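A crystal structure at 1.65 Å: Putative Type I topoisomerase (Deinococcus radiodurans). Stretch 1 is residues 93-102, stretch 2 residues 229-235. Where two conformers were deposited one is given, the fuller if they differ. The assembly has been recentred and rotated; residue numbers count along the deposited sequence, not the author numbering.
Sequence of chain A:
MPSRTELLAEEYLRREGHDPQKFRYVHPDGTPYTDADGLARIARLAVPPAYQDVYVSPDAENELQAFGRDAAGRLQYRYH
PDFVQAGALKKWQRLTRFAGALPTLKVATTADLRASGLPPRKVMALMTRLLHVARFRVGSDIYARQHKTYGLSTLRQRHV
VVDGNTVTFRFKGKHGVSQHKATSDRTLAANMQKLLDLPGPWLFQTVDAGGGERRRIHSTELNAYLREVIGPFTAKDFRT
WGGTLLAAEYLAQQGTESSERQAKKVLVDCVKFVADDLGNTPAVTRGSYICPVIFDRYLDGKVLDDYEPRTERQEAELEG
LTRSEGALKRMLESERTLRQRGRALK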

# COMPACT_ATOMS: atom_id res chain seq x y z
N GLN A 93 3.40 -9.26 -12.55
CA GLN A 93 2.44 -8.51 -13.37
C GLN A 93 1.53 -7.61 -12.53
O GLN A 93 1.35 -6.43 -12.84
CB GLN A 93 1.57 -9.46 -14.20
CG GLN A 93 2.33 -10.29 -15.18
CD GLN A 93 1.44 -11.28 -15.89
OE1 GLN A 93 0.95 -12.23 -15.29
NE2 GLN A 93 1.22 -11.06 -17.18
N ARG A 94 0.94 -8.18 -11.48
CA ARG A 94 0.07 -7.41 -10.60
C ARG A 94 0.84 -6.27 -9.92
O ARG A 94 0.32 -5.15 -9.83
CB ARG A 94 -0.58 -8.30 -9.54
CG ARG A 94 -1.72 -7.59 -8.81
CD ARG A 94 -2.36 -8.49 -7.78
NE ARG A 94 -3.29 -7.77 -6.90
CZ ARG A 94 -4.58 -7.57 -7.18
NH1 ARG A 94 -5.11 -8.04 -8.30
NH2 ARG A 94 -5.34 -6.92 -6.31
N LEU A 95 2.07 -6.54 -9.48
CA LEU A 95 2.86 -5.52 -8.78
C LEU A 95 3.35 -4.39 -9.70
O LEU A 95 3.45 -3.24 -9.27
CB LEU A 95 4.07 -6.15 -8.07
CG LEU A 95 3.78 -6.99 -6.82
CD1 LEU A 95 5.07 -7.36 -6.11
CD2 LEU A 95 2.82 -6.27 -5.88
N THR A 96 3.69 -4.71 -10.95
CA THR A 96 4.06 -3.67 -11.89
C THR A 96 2.90 -2.72 -12.10
O THR A 96 3.07 -1.51 -12.14
CB THR A 96 4.46 -4.28 -13.26
OG1 THR A 96 5.47 -5.27 -13.06
CG2 THR A 96 4.98 -3.20 -14.20
N ARG A 97 1.70 -3.28 -12.22
CA ARG A 97 0.52 -2.46 -12.39
C ARG A 97 0.19 -1.68 -11.11
O ARG A 97 -0.17 -0.51 -11.18
CB ARG A 97 -0.68 -3.31 -12.83
CG ARG A 97 -1.81 -2.49 -13.42
CD ARG A 97 -1.46 -1.87 -14.79
NE ARG A 97 -1.43 -2.87 -15.86
CZ ARG A 97 -2.50 -3.33 -16.51
NH1 ARG A 97 -3.72 -2.91 -16.21
NH2 ARG A 97 -2.35 -4.22 -17.48
N PHE A 98 0.33 -2.32 -9.96
CA PHE A 98 0.16 -1.62 -8.68
C PHE A 98 1.11 -0.42 -8.57
O PHE A 98 0.70 0.66 -8.15
CB PHE A 98 0.37 -2.59 -7.52
CG PHE A 98 0.14 -1.97 -6.16
CD1 PHE A 98 -1.13 -1.61 -5.78
CD2 PHE A 98 1.19 -1.78 -5.27
CE1 PHE A 98 -1.38 -1.06 -4.53
CE2 PHE A 98 0.96 -1.23 -4.01
CZ PHE A 98 -0.32 -0.86 -3.65
N ALA A 99 2.37 -0.59 -8.97
CA ALA A 99 3.34 0.50 -8.96
C ALA A 99 2.89 1.64 -9.87
O ALA A 99 3.16 2.81 -9.61
CB ALA A 99 4.72 -0.00 -9.37
N GLY A 100 2.18 1.28 -10.94
CA GLY A 100 1.56 2.28 -11.82
C GLY A 100 0.43 3.09 -11.20
O GLY A 100 0.15 4.20 -11.67
N ALA A 101 -0.22 2.54 -10.17
CA ALA A 101 -1.33 3.18 -9.45
C ALA A 101 -0.85 4.01 -8.25
O ALA A 101 -1.60 4.81 -7.71
CB ALA A 101 -2.35 2.15 -8.97
N LEU A 102 0.39 3.82 -7.83
CA LEU A 102 0.86 4.49 -6.61
C LEU A 102 1.03 6.00 -6.78
O LEU A 102 0.76 6.74 -5.86
CB LEU A 102 2.16 3.86 -6.10
CG LEU A 102 2.05 2.49 -5.41
CD1 LEU A 102 3.46 1.90 -5.16
CD2 LEU A 102 1.26 2.59 -4.12
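Stretch 2 (229-235) VIGPFTA

Residues 93-102 belong to a longer helix, and residues 229-235 cross one side of it as a largely irregular segment. Stretch 2 enters from a helix that includes Val-229, passes Ile-230 and Gly-231 and reaches a cis peptide bond before Pro-232, and continues in a more extended form through Phe-233 and Thr-234. Thr-234 occupies the N-cap position of the next helix, where its side chain caps a backbone nitrogen just past the stretch. The turn is closed by a hydrogen bond from Phe-233 N to Ile-230 O (2.9 Å), which spans Gly-231 and the cis-proline.

The two stretches run in opposite senses where they meet. Ile-230 lies nearest Ala-101, with CA atoms 6.8 Å apart, and Phe-233 lies nearest Phe-98, with CA atoms 7.1 Å apart, so that advancing along stretch 2 means moving back along the helix. Together the stretches bury 364 Å², both sides summed.

The principal bump is Phe-233. Its CA-to-CB bond points toward the helix, chi1 is in the m well, and the ring settles into a hollow lined by Arg-94, Arg-97, Phe-98 and Ala-101, residues that succeed one another on the same side of the helix. The ring reaches the backbone itself: Phe-233 CE1 is 3.7 Å from Arg-94 O, and Phe-233 CZ is 3.5 Å from Phe-98 N and 3.7 Å from Arg-97 C. Such close approach leaves the helix intact, since Phe-98 N still donates to Arg-94 O at 2.8 Å. The small side chain of Ala-101 points toward stretch 2 and meets the ring with CB 4.0 Å from Phe-233 CE2. Arg-97 contributes the base of its side chain, CG lying 3.8 Å from Phe-233 CZ, before its end leads away.

Phe-98 forms another part of the hollow. Its ring turns an edge to the face of Phe-233, with centroids 5.2 Å apart, planes at 69° and Phe-98 CD1 3.5 Å from Phe-233 CG. Phe-98 CA also lies over the Phe-233 face, 3.9 Å from the ring centroid, in a CH-pi contact. Farther along the Phe-98 edge, CE1 meets Ile-230 CD1 at 4.4 Å, a looser apolar contact made by a side chain that likewise points toward the helix.

Arg-94 extends from the helix to border the pocket. Its guanidinium has one face over Phe-233, NH2 being 3.9 Å from CD1, while its edge looks to the backbone of stretch 2, with NH2 3.8 Å from Pro-232 O. The latter is a contact without a hydrogen bond, and indeed no direct hydrogen bond joins the stretches. A water provides the polar link, donating to Ala-101 O at 2.9 Å and to Val-229 O at 2.8 Å. It thereby bridges the backbones beside the Ile-230 to Ala-101 approach, whereas fit around the Phe-233 ring accounts for most of the contact.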

# COMPACT_ATOMS: atom_id res chain seq x y z
N VAL A 229 -9.38 4.98 -3.80
CA VAL A 229 -8.07 5.50 -4.20
C VAL A 229 -7.15 4.49 -4.88
O VAL A 229 -6.23 4.90 -5.58
CB VAL A 229 -7.32 6.20 -3.03
CG1 VAL A 229 -8.14 7.39 -2.50
CG2 VAL A 229 -7.00 5.22 -1.91
N ILE A 230 -7.38 3.19 -4.67
CA ILE A 230 -6.59 2.15 -5.34
C ILE A 230 -7.35 0.96 -5.96
O ILE A 230 -6.74 0.14 -6.63
CB ILE A 230 -5.48 1.55 -4.41
CG1 ILE A 230 -6.07 0.93 -3.14
CG2 ILE A 230 -4.45 2.61 -4.09
CD1 ILE A 230 -5.14 -0.03 -2.39
N GLY A 231 -8.66 0.86 -5.75
CA GLY A 231 -9.42 -0.27 -6.33
C GLY A 231 -9.16 -0.42 -7.82
O GLY A 231 -9.08 0.58 -8.52
N PRO A 232 -9.04 -1.66 -8.33
CA PRO A 232 -9.28 -2.95 -7.72
C PRO A 232 -8.18 -3.50 -6.80
O PRO A 232 -8.34 -4.58 -6.24
CB PRO A 232 -9.43 -3.87 -8.94
CG PRO A 232 -8.54 -3.28 -9.94
CD PRO A 232 -8.59 -1.80 -9.73
N PHE A 233 -7.08 -2.78 -6.65
CA PHE A 233 -6.07 -3.20 -5.69
C PHE A 233 -6.65 -3.06 -4.29
O PHE A 233 -7.59 -2.31 -4.09
CB PHE A 233 -4.78 -2.41 -5.86
CG PHE A 233 -4.18 -2.52 -7.24
CD1 PHE A 233 -3.53 -3.68 -7.63
CD2 PHE A 233 -4.30 -1.48 -8.16
CE1 PHE A 233 -2.97 -3.80 -8.90
CE2 PHE A 233 -3.76 -1.60 -9.45
CZ PHE A 233 -3.09 -2.76 -9.82
N THR A 234 -6.11 -3.82 -3.35
CA THR A 234 -6.61 -3.83 -1.97
C THR A 234 -5.48 -3.59 -0.97
O THR A 234 -4.29 -3.58 -1.33
CB THR A 234 -7.27 -5.18 -1.61
OG1 THR A 234 -6.27 -6.19 -1.45
CG2 THR A 234 -8.28 -5.61 -2.69
N ALA A 235 -5.85 -3.47 0.29
CA ALA A 235 -4.83 -3.28 1.34
C ALA A 235 -3.73 -4.35 1.29
O ALA A 235 -2.58 -4.05 1.60
CB ALA A 235 -5.48 -3.22 2.73
O HOH W 1 -4.51 4.83 -7.81